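Local coordinates for uncharacterized protein Ta0194 (Thermoplasma acidophilum DSM 1728, PDB 3BDI) that is of unknown function but, as a member of the alpha/beta hydrolase superfamily, probably hydrolyses a substrate that has yet to be identified, at residues D47-Y52 with Y57-P62; E182-G185 with I190-P193; H186-Y189 with E195-R198. One frame throughout, in Å; residues are numbered along the deposited sequence.

Interaction 1: D47-Y52 with Y57-P62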
# COMPACT_ATOMS: atom_id res chain seq x y z
N ASP A 47 -13.62 -3.41 -4.43
CA ASP A 47 -13.67 -4.87 -4.31
C ASP A 47 -12.26 -5.46 -4.45
O ASP A 47 -12.06 -6.46 -5.14
CB ASP A 47 -14.65 -5.42 -5.38
CG ASP A 47 -15.09 -6.88 -5.15
OD1 ASP A 47 -15.00 -7.38 -4.05
OD2 ASP A 47 -15.52 -7.51 -6.15
N LEU A 48 -11.26 -4.87 -3.78
CA LEU A 48 -9.86 -5.25 -4.00
C LEU A 48 -9.50 -6.63 -3.53
O LEU A 48 -8.64 -7.27 -4.11
CB LEU A 48 -8.91 -4.21 -3.45
CG LEU A 48 -8.99 -2.79 -4.01
CD1 LEU A 48 -7.88 -1.91 -3.43
CD2 LEU A 48 -8.87 -2.84 -5.53
N PHE A 49 -10.18 -7.13 -2.50
CA PHE A 49 -9.83 -8.46 -2.00
C PHE A 49 -10.17 -9.50 -3.07
O PHE A 49 -9.30 -10.28 -3.44
CB PHE A 49 -10.47 -8.80 -0.63
CG PHE A 49 -10.09 -7.82 0.44
CD1 PHE A 49 -10.85 -6.66 0.63
CD2 PHE A 49 -9.00 -8.06 1.25
CE1 PHE A 49 -10.54 -5.73 1.60
CE2 PHE A 49 -8.65 -7.08 2.22
CZ PHE A 49 -9.43 -5.91 2.35
N ASN A 50 -11.39 -9.46 -3.56
CA ASN A 50 -11.80 -10.40 -4.61
C ASN A 50 -10.98 -10.18 -5.87
O ASN A 50 -10.54 -11.15 -6.49
CB ASN A 50 -13.28 -10.37 -4.90
CG ASN A 50 -14.09 -10.98 -3.82
OD1 ASN A 50 -13.87 -12.15 -3.45
ND2 ASN A 50 -15.06 -10.22 -3.28
N ASN A 51 -10.78 -8.95 -6.29
CA ASN A 51 -10.05 -8.72 -7.54
C ASN A 51 -8.58 -9.15 -7.52
O ASN A 51 -8.04 -9.64 -8.54
CB ASN A 51 -10.16 -7.26 -7.98
CG ASN A 51 -11.49 -6.97 -8.64
OD1 ASN A 51 -11.80 -7.57 -9.68
ND2 ASN A 51 -12.20 -5.98 -8.16
N TYR A 52 -7.89 -8.98 -6.40
CA TYR A 52 -6.50 -9.44 -6.30
C TYR A 52 -6.38 -10.90 -5.99
O TYR A 52 -5.44 -11.55 -6.46
CB TYR A 52 -5.69 -8.60 -5.33
CG TYR A 52 -5.60 -7.13 -5.66
CD1 TYR A 52 -5.77 -6.64 -6.98
CD2 TYR A 52 -5.35 -6.17 -4.67
CE1 TYR A 52 -5.72 -5.31 -7.25
CE2 TYR A 52 -5.25 -4.82 -4.96
CZ TYR A 52 -5.46 -4.37 -6.26
OH TYR A 52 -5.38 -3.03 -6.46
N TYR A 57 -3.12 -13.69 -5.67
CA TYR A 57 -2.52 -13.03 -4.51
C TYR A 57 -3.31 -13.28 -3.20
O TYR A 57 -4.54 -13.20 -3.15
CB TYR A 57 -2.39 -11.51 -4.74
CG TYR A 57 -1.28 -11.09 -5.68
CD1 TYR A 57 -1.43 -11.19 -7.08
CD2 TYR A 57 -0.07 -10.59 -5.24
CE1 TYR A 57 -0.41 -10.81 -7.96
CE2 TYR A 57 0.95 -10.20 -6.12
CZ TYR A 57 0.82 -10.34 -7.50
OH TYR A 57 1.81 -9.91 -8.36
N ASN A 58 -2.59 -13.62 -2.13
CA ASN A 58 -3.11 -13.50 -0.77
C ASN A 58 -3.13 -12.01 -0.45
O ASN A 58 -2.15 -11.32 -0.67
CB ASN A 58 -2.22 -14.27 0.21
CG ASN A 58 -2.50 -15.74 0.18
OD1 ASN A 58 -3.54 -16.18 -0.29
ND2 ASN A 58 -1.61 -16.51 0.76
N VAL A 59 -4.27 -11.54 0.08
CA VAL A 59 -4.50 -10.11 0.30
C VAL A 59 -4.67 -9.79 1.80
O VAL A 59 -5.48 -10.39 2.47
CB VAL A 59 -5.73 -9.61 -0.46
CG1 VAL A 59 -5.85 -8.09 -0.39
CG2 VAL A 59 -5.69 -10.09 -1.92
N TYR A 60 -3.89 -8.81 2.25
CA TYR A 60 -3.91 -8.39 3.66
C TYR A 60 -4.11 -6.88 3.72
O TYR A 60 -3.50 -6.17 2.94
CB TYR A 60 -2.56 -8.70 4.32
CG TYR A 60 -2.17 -10.16 4.28
CD1 TYR A 60 -1.51 -10.69 3.19
CD2 TYR A 60 -2.52 -10.99 5.31
CE1 TYR A 60 -1.16 -12.04 3.16
CE2 TYR A 60 -2.15 -12.35 5.28
CZ TYR A 60 -1.49 -12.84 4.19
OH TYR A 60 -1.14 -14.20 4.14
N ALA A 61 -4.93 -6.39 4.64
CA ALA A 61 -5.11 -4.93 4.78
C ALA A 61 -5.37 -4.57 6.24
O ALA A 61 -6.45 -4.89 6.75
CB ALA A 61 -6.29 -4.46 3.93
N PRO A 62 -4.41 -3.97 6.94
CA PRO A 62 -4.63 -3.51 8.33
C PRO A 62 -5.09 -2.07 8.42
O PRO A 62 -4.88 -1.27 7.51
CB PRO A 62 -3.25 -3.62 8.93
CG PRO A 62 -2.33 -3.29 7.80
CD PRO A 62 -3.02 -3.73 6.50

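Interaction 2: E182-G185 with I190-P193. Unlike the reference sequence in segment 190-193: Glu191 (reference Lys).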
# COMPACT_ATOMS: atom_id res chain seq x y z
N GLU A 182 -8.11 9.66 -15.41
CA GLU A 182 -9.00 10.75 -15.74
C GLU A 182 -10.21 10.82 -14.83
O GLU A 182 -10.82 9.80 -14.53
CB GLU A 182 -9.45 10.57 -17.21
CG GLU A 182 -10.38 11.64 -17.77
CD GLU A 182 -9.82 13.05 -17.71
OE1 GLU A 182 -8.60 13.21 -17.87
OE2 GLU A 182 -10.61 14.02 -17.53
N GLY A 183 -10.56 12.01 -14.37
CA GLY A 183 -11.80 12.18 -13.67
C GLY A 183 -11.79 11.86 -12.20
O GLY A 183 -12.82 11.89 -11.57
N SER A 184 -10.61 11.60 -11.64
CA SER A 184 -10.43 11.29 -10.22
C SER A 184 -9.58 12.34 -9.55
O SER A 184 -8.61 12.82 -10.12
CB SER A 184 -9.75 9.95 -10.06
OG SER A 184 -9.49 9.69 -8.67
N GLY A 185 -9.92 12.70 -8.32
CA GLY A 185 -8.99 13.40 -7.41
C GLY A 185 -8.08 12.42 -6.68
O GLY A 185 -7.76 11.36 -7.19
N ILE A 190 -11.46 5.01 -4.72
CA ILE A 190 -12.84 5.33 -4.33
C ILE A 190 -13.57 6.01 -5.47
O ILE A 190 -14.73 5.70 -5.77
CB ILE A 190 -12.88 6.21 -3.08
CG1 ILE A 190 -12.45 5.37 -1.85
CG2 ILE A 190 -14.29 6.75 -2.82
CD1 ILE A 190 -12.23 6.19 -0.55
N GLU A 191 -12.93 6.96 -6.15
CA GLU A 191 -13.64 7.76 -7.12
C GLU A 191 -13.71 7.12 -8.50
O GLU A 191 -14.66 7.36 -9.23
CB GLU A 191 -12.97 9.13 -7.26
CG GLU A 191 -13.03 9.94 -5.99
CD GLU A 191 -12.39 11.31 -6.08
OE1 GLU A 191 -12.36 11.89 -7.20
OE2 GLU A 191 -11.99 11.84 -5.02
N LYS A 192 -12.70 6.34 -8.90
CA LYS A 192 -12.67 5.62 -10.19
C LYS A 192 -12.27 4.16 -9.92
O LYS A 192 -11.23 3.68 -10.38
CB LYS A 192 -11.73 6.30 -11.19
CG LYS A 192 -12.28 7.61 -11.74
CD LYS A 192 -13.40 7.35 -12.75
CE LYS A 192 -14.05 8.61 -13.23
NZ LYS A 192 -15.38 8.28 -13.92
N PRO A 193 -13.10 3.44 -9.16
CA PRO A 193 -12.70 2.13 -8.74
C PRO A 193 -12.48 1.13 -9.86
O PRO A 193 -11.57 0.29 -9.79
CB PRO A 193 -13.84 1.68 -7.82
CG PRO A 193 -14.98 2.53 -8.17
CD PRO A 193 -14.41 3.83 -8.61
O HOH W 1 -13.83 12.80 -9.17

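Interaction 3: H186-Y189 with E195-R198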
# COMPACT_ATOMS: atom_id res chain seq x y z
N HIS A 186 -7.70 12.77 -5.46
CA HIS A 186 -6.65 12.09 -4.75
C HIS A 186 -6.93 10.57 -4.48
O HIS A 186 -6.01 9.79 -4.82
CB HIS A 186 -6.28 12.96 -3.55
CG HIS A 186 -5.13 12.48 -2.73
ND1 HIS A 186 -3.84 12.39 -3.21
CD2 HIS A 186 -5.07 12.13 -1.42
CE1 HIS A 186 -3.05 11.93 -2.24
NE2 HIS A 186 -3.77 11.79 -1.15
N PRO A 187 -8.09 10.13 -3.90
CA PRO A 187 -8.46 8.68 -3.61
C PRO A 187 -9.06 7.89 -4.81
O PRO A 187 -10.27 7.68 -4.98
CB PRO A 187 -9.50 8.80 -2.51
CG PRO A 187 -10.08 10.03 -2.71
CD PRO A 187 -9.13 10.99 -3.34
N VAL A 188 -8.14 7.49 -5.65
CA VAL A 188 -8.52 6.99 -6.93
C VAL A 188 -9.35 5.72 -6.85
O VAL A 188 -10.25 5.48 -7.66
CB VAL A 188 -7.24 6.74 -7.83
CG1 VAL A 188 -7.64 6.31 -9.22
CG2 VAL A 188 -6.34 8.01 -7.90
N TYR A 189 -8.99 4.89 -5.87
CA TYR A 189 -9.64 3.60 -5.59
C TYR A 189 -11.07 3.77 -5.03
O TYR A 189 -11.79 2.81 -4.90
CB TYR A 189 -8.75 2.75 -4.63
CG TYR A 189 -8.33 3.58 -3.46
CD1 TYR A 189 -9.11 3.69 -2.32
CD2 TYR A 189 -7.20 4.37 -3.53
CE1 TYR A 189 -8.77 4.54 -1.29
CE2 TYR A 189 -6.86 5.23 -2.53
CZ TYR A 189 -7.63 5.33 -1.40
OH TYR A 189 -7.39 6.21 -0.36
N GLU A 195 -11.47 1.62 -13.02
CA GLU A 195 -10.21 1.90 -13.69
C GLU A 195 -9.02 1.61 -12.77
O GLU A 195 -8.04 1.05 -13.19
CB GLU A 195 -10.18 3.33 -14.22
CG GLU A 195 -9.03 3.67 -15.12
CD GLU A 195 -8.93 2.84 -16.42
OE1 GLU A 195 -9.80 1.98 -16.75
OE2 GLU A 195 -7.91 3.08 -17.10
N PHE A 196 -9.16 1.91 -11.49
CA PHE A 196 -8.16 1.53 -10.51
C PHE A 196 -7.89 0.03 -10.55
O PHE A 196 -6.70 -0.39 -10.52
CB PHE A 196 -8.56 1.99 -9.11
CG PHE A 196 -7.46 1.79 -8.11
CD1 PHE A 196 -6.49 2.74 -7.94
CD2 PHE A 196 -7.38 0.62 -7.38
CE1 PHE A 196 -5.44 2.54 -7.04
CE2 PHE A 196 -6.34 0.41 -6.45
CZ PHE A 196 -5.36 1.37 -6.31
N VAL A 197 -8.94 -0.79 -10.55
CA VAL A 197 -8.80 -2.22 -10.63
C VAL A 197 -8.17 -2.63 -11.95
O VAL A 197 -7.25 -3.47 -11.96
CB VAL A 197 -10.13 -2.91 -10.41
CG1 VAL A 197 -10.08 -4.37 -10.81
CG2 VAL A 197 -10.53 -2.76 -8.94
N ARG A 198 -8.60 -2.06 -13.06
CA ARG A 198 -8.07 -2.51 -14.36
C ARG A 198 -6.57 -2.30 -14.40
O ARG A 198 -5.81 -3.18 -14.82
CB ARG A 198 -8.75 -1.72 -15.48
CG ARG A 198 -8.42 -2.26 -16.87
CD ARG A 198 -9.05 -1.44 -17.99
NE ARG A 198 -8.44 -0.12 -18.12
CZ ARG A 198 -7.22 0.13 -18.61
NH1 ARG A 198 -6.45 -0.86 -19.05
NH2 ARG A 198 -6.77 1.37 -18.67

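Interaction 1: D47-Y52 with Y57-P62
The carbonyl O of Tyr52 accepts a hydrogen bond from Tyr57 N, 3.3 Å away, with an N-H...O angle of 153°. This bond joins the last turn of helix 48-53 to Tyr57 of strand 57-62, the last two elements of a beta-alpha-beta unit in the alpha/beta hydrolase fold. The helix segment runs nearly antiparallel to the strand, at 161°, with the axes 8.1 Å apart at closest approach. The rest of the contact is apolar and buried. Val59 divides its methyls between two helix residues: CG1 lies 3.6 Å from Phe49 CD2, whereas CG2 meets Tyr52 CB at 3.7 Å. CG1 stands anti to the Val59 backbone N (chi1 -172°), which turns it to the Phe49 ring, met obliquely, and leaves CG2 for Tyr52. Further along the strand, Ala61 CB approaches Phe49 CZ to 3.8 Å. Replacing Phe49 with an alanine would probably take from Val59 CG1 and Ala61 CB the aromatic partner they share and open a gap between helix and strand. The Tyr52 ring leads off toward helix 193-205, where OH bonds to Thr200 OG1. At the start of the helix, Asn50 ND2 reaches the syn lone pair of Asp47 OD1 at 2.9 Å.

Interaction 2: E182-G185 with I190-P193
Ser184 CB packs 3.8 Å from Lys192 CG, in the closely fitted part of this contact, while Ser184 OG turns back to Gly185 O at 2.8 Å. Lys192, bent at its second torsion, lays its CE carbon 3.7 Å from Glu182 O and 3.9 Å from Gly183 O, a packing contact. At Gly183 a CB would come within 3.2 Å of Lys192 CE, and the backbone angles there (phi 85°) would already press it against the preceding carbonyl. Lys192 NZ bonds to a PEG molecule probably left by the crystallisation liquor. The segment 182-185 belongs to the loop after strand 177-181, which in this alpha/beta hydrolase fold leads directly to His186 of a probable catalytic triad, while 190-193 passes from the end of helix 188-191 into the start of helix 193-205. The solvent side lies at the exposed Glu191, where the reference sequence has lysine. Its chain, extended beyond CG, brings OE1 to Gly185 N at 2.8 Å, with an N-H...O angle of 168° and the donor above the carboxylate, 49° out of its plane. A bridging water 2.6 Å from Glu191 OE1 donates to that same oxygen and to Gly183 O.

Interaction 3: H186-Y189 with E195-R198
Tyr189 CB sits squarely on one face of the Phe196 ring, 3.7 Å from the ring centroid and only 8° off the normal, a clear CH-pi contact. The tyrosine ring follows from the same side with its edge toward that face: the centroids are 5.8 Å apart and the planes meet at 73°, an edge-to-face pair. Tyr189 owes this pose to a rarer first torsion, with CG between the backbone N and the carbonyl carbon (chi1 49°). Val188 adds a different kind of touch, its CG1 lying at the rim of the phenyl ring, near its plane and 4.0 Å from Phe196 CD1.

Around this first shell, Phe196 also packs on Leu48 and Tyr52 of helix 48-53, on Met105, and on Val131, which touches Val188 as well. Tyr189 meets the ring of Trp43 and packs on Phe38 and Ala107. Two residues before Val188, His186 bonds through ND1 to Asp158 OD2 and through NE2 to Ser108 OG, consistent with the Ser-His-Asp triad of alpha/beta hydrolases. Helix 188-191, which follows this histidine, is therefore joined to helix 193-205 here by buried apolar and aromatic packing, so the hold depends on close shape fit rather than on charge or hydrogen bonds between the two segments.

In the fold
Interactions 2 and 3 adjoin in sequence, their centres 6 Å apart: 182-185 runs straight into 186-189, and both use helix 188-191. His186, of the probable Ser108-His186-Asp158 triad, sits where the two meet in the chain. Interaction 1 lies 14 Å from interaction 3, centre to centre, yet the two touch through helix 193-205. Tyr52 OH comes 3.6 Å from Phe196 CE2, and Leu48 CD2 lies 3.8 Å from Val197 CG2, so helix 48-53 packs against strand 57-62 and helix 193-205 alike. Interactions 1 and 2 do not touch, with nearest atoms about 6 Å apart. The side chain of Lys192 in interaction 2 is about 3 Å from a bound PEG.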